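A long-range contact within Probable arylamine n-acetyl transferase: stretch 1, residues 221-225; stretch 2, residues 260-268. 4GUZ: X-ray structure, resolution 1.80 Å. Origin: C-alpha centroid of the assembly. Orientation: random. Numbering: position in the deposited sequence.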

# COMPACT_ATOMS: atom_id res chain seq x y z
N PHE A 221 -7.75 3.38 9.69
CA PHE A 221 -7.37 4.04 8.44
C PHE A 221 -7.64 3.04 7.35
O PHE A 221 -7.07 1.95 7.36
N VAL A 222 -8.62 3.35 6.50
CA VAL A 222 -9.07 2.45 5.44
C VAL A 222 -9.03 3.22 4.12
O VAL A 222 -9.39 4.40 4.09
N GLN A 223 -8.53 2.59 3.05
CA GLN A 223 -8.38 3.33 1.79
C GLN A 223 -8.80 2.52 0.59
O GLN A 223 -8.74 1.30 0.62
N GLN A 224 -9.23 3.23 -0.47
CA GLN A 224 -9.60 2.60 -1.74
C GLN A 224 -9.36 3.60 -2.85
O GLN A 224 -9.71 4.76 -2.69
N ILE A 225 -8.74 3.17 -3.97
CA ILE A 225 -8.50 4.07 -5.09
C ILE A 225 -9.03 3.41 -6.38
O ILE A 225 -9.07 2.18 -6.50
N THR A 260 -20.45 1.50 6.33
CA THR A 260 -19.57 2.05 5.28
C THR A 260 -18.45 1.05 4.96
O THR A 260 -18.15 0.86 3.78
N LEU A 261 -17.87 0.40 5.99
CA LEU A 261 -16.82 -0.60 5.77
C LEU A 261 -17.30 -1.71 4.83
O LEU A 261 -16.59 -2.07 3.89
N ARG A 262 -18.55 -2.19 5.01
CA ARG A 262 -19.13 -3.23 4.17
C ARG A 262 -19.56 -2.69 2.79
O ARG A 262 -19.16 -3.25 1.78
N GLU A 263 -20.40 -1.64 2.76
CA GLU A 263 -20.98 -1.10 1.53
C GLU A 263 -19.95 -0.45 0.60
O GLU A 263 -20.00 -0.68 -0.61
N ILE A 264 -19.05 0.40 1.14
CA ILE A 264 -18.08 1.12 0.33
C ILE A 264 -16.80 0.32 0.14
O ILE A 264 -16.29 0.25 -0.98
N PHE A 265 -16.26 -0.26 1.22
CA PHE A 265 -14.96 -0.91 1.14
C PHE A 265 -14.99 -2.44 1.02
O PHE A 265 -13.96 -3.03 0.69
N GLY A 266 -16.14 -3.07 1.25
CA GLY A 266 -16.26 -4.52 1.20
C GLY A 266 -15.55 -5.21 2.35
O GLY A 266 -15.08 -6.34 2.19
N ILE A 267 -15.43 -4.51 3.50
CA ILE A 267 -14.78 -4.99 4.71
C ILE A 267 -15.85 -5.35 5.75
O ILE A 267 -16.71 -4.52 6.07
N GLU A 268 -15.76 -6.57 6.30
CA GLU A 268 -16.65 -7.05 7.36
C GLU A 268 -15.82 -7.84 8.34
O GLU A 268 -15.05 -8.72 7.93

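The contact sets one face of an extended strand, residues 221-225, against the C-terminal part of a helix and the turn that follows it. The nearest CA atoms, those of Gln224 and Phe265, lie 7.0 Å apart, so the contact is made largely by side chains; it buries 271 Å² summed over both sides. The strand's alternation decides which residues take part. Val222 and Gln224 direct their CA-to-CB bonds toward the second stretch, whereas Gln223 between them points away and has its NE2 hydrogen-bonded elsewhere in the structure.

Val222 is the focus of the apolar packing. With chi1 at -179° (t), its two methyl groups both face the second stretch. Val222 CG1 sits 3.6 Å from the centroid of the Phe265 ring and only 14° off the ring normal, which places it over the ring face in a CH-pi contact; the ring atom closest to Val222 CG1, Phe265 CD1, is also 3.6 Å away. Val222 CG1 lies 3.7 Å from Ile267 CD1 as well. Val222 CG2 comes closest to Leu261, 3.8 Å from Leu261 CD2, which Val222 CG1 also borders at 4.1 Å.

Three side chains of the second stretch converge on this valine, and all use chi1 in the m well. The CA-to-CB bond of Leu261 points sideways to the strand, but chi1 of -78° and chi2 of 172° (t) bring its end nearer. That of Phe265 is also sideways to the strand; chi1 of -61° and chi2 of -80° carry its ring to the strand and turn a face to Val222. The ring also passes obliquely by Gln224, with Phe265 CD1 3.9 Å from Gln224 CB. Ile267 instead points toward the strand from the outset, and its m, t conformation (-69°, 164°) extends CD1 to the valine.

The backbone changes direction after the helix. Gly266 leaves helical geometry with phi/psi of 69°/28°, a positive phi that favours glycine, and Ile267 follows in an extended conformation. A hydrogen bond from Ile267 N to Leu261 O, 2.7 Å long, links the backbones of two residues that touch the valine.

The polar side of the contact belongs to Gln224, whose chi1 of 178° and chi2 of -168° (both t) extend the chain toward the Ile264 backbone. As modelled, Gln224 OE1 is 3.0 Å from Ile264 O, but the amide is probably turned over, so the atom assignment there remains open. Ile264 itself adopts m, m (-64°, -62°), and its side chain makes no close contact with the strand, staying at the margin of the packing.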

# COMPACT_ATOMS: atom_id res chain seq x y z
CB PHE A 221 -5.91 4.52 8.44
CG PHE A 221 -5.67 5.71 7.52
CD1 PHE A 221 -6.09 6.98 7.88
CD2 PHE A 221 -5.00 5.55 6.32
CE1 PHE A 221 -5.87 8.08 7.03
CE2 PHE A 221 -4.73 6.66 5.49
CZ PHE A 221 -5.17 7.91 5.85
CB VAL A 222 -10.48 1.88 5.78
CG1 VAL A 222 -10.96 0.91 4.71
CG2 VAL A 222 -10.47 1.19 7.15
CB GLN A 223 -6.91 3.78 1.62
CG GLN A 223 -6.32 4.60 2.79
CD GLN A 223 -4.93 5.06 2.45
OE1 GLN A 223 -4.75 5.88 1.55
NE2 GLN A 223 -3.91 4.51 3.11
CB GLN A 224 -11.08 2.12 -1.72
CG GLN A 224 -11.56 1.48 -3.05
CD GLN A 224 -13.07 1.32 -3.02
OE1 GLN A 224 -13.62 0.37 -2.43
NE2 GLN A 224 -13.77 2.29 -3.60
CB ILE A 225 -7.00 4.52 -5.19
CG1 ILE A 225 -6.81 5.73 -6.14
CG2 ILE A 225 -6.06 3.34 -5.49
CD1 ILE A 225 -5.45 6.52 -6.06
CB THR A 260 -19.01 3.42 5.71
OG1 THR A 260 -20.11 4.35 5.76
CG2 THR A 260 -17.97 3.96 4.76
CB LEU A 261 -16.33 -1.19 7.10
CG LEU A 261 -15.37 -0.31 7.91
CD1 LEU A 261 -15.13 -0.91 9.28
CD2 LEU A 261 -14.04 -0.10 7.17
CB ARG A 262 -20.32 -3.87 4.90
CG ARG A 262 -21.16 -4.86 4.07
CD ARG A 262 -22.40 -5.33 4.82
NE ARG A 262 -23.38 -4.25 5.04
CZ ARG A 262 -23.66 -3.71 6.22
NH1 ARG A 262 -23.06 -4.15 7.32
NH2 ARG A 262 -24.55 -2.73 6.31
CB GLU A 263 -22.08 -0.07 1.84
CG GLU A 263 -23.28 -0.63 2.60
CD GLU A 263 -24.08 0.38 3.42
OE1 GLU A 263 -23.52 1.43 3.81
OE2 GLU A 263 -25.27 0.10 3.70
CB ILE A 264 -17.79 2.54 0.94
CG1 ILE A 264 -19.04 3.47 0.95
CG2 ILE A 264 -16.54 3.24 0.33
CD1 ILE A 264 -19.68 3.85 -0.39
CB PHE A 265 -14.11 -0.51 2.36
CG PHE A 265 -13.83 0.97 2.46
CD1 PHE A 265 -12.82 1.56 1.69
CD2 PHE A 265 -14.56 1.78 3.32
CE1 PHE A 265 -12.54 2.91 1.80
CE2 PHE A 265 -14.27 3.14 3.44
CZ PHE A 265 -13.26 3.70 2.68
CB ILE A 267 -13.74 -3.96 5.24
CG1 ILE A 267 -12.54 -3.88 4.26
CG2 ILE A 267 -13.24 -4.31 6.67
CD1 ILE A 267 -11.59 -2.68 4.41
CB GLU A 268 -17.79 -7.92 6.79
CG GLU A 268 -18.70 -7.22 5.80
CD GLU A 268 -19.63 -8.18 5.09
OE1 GLU A 268 -19.21 -8.79 4.08
OE2 GLU A 268 -20.78 -8.34 5.56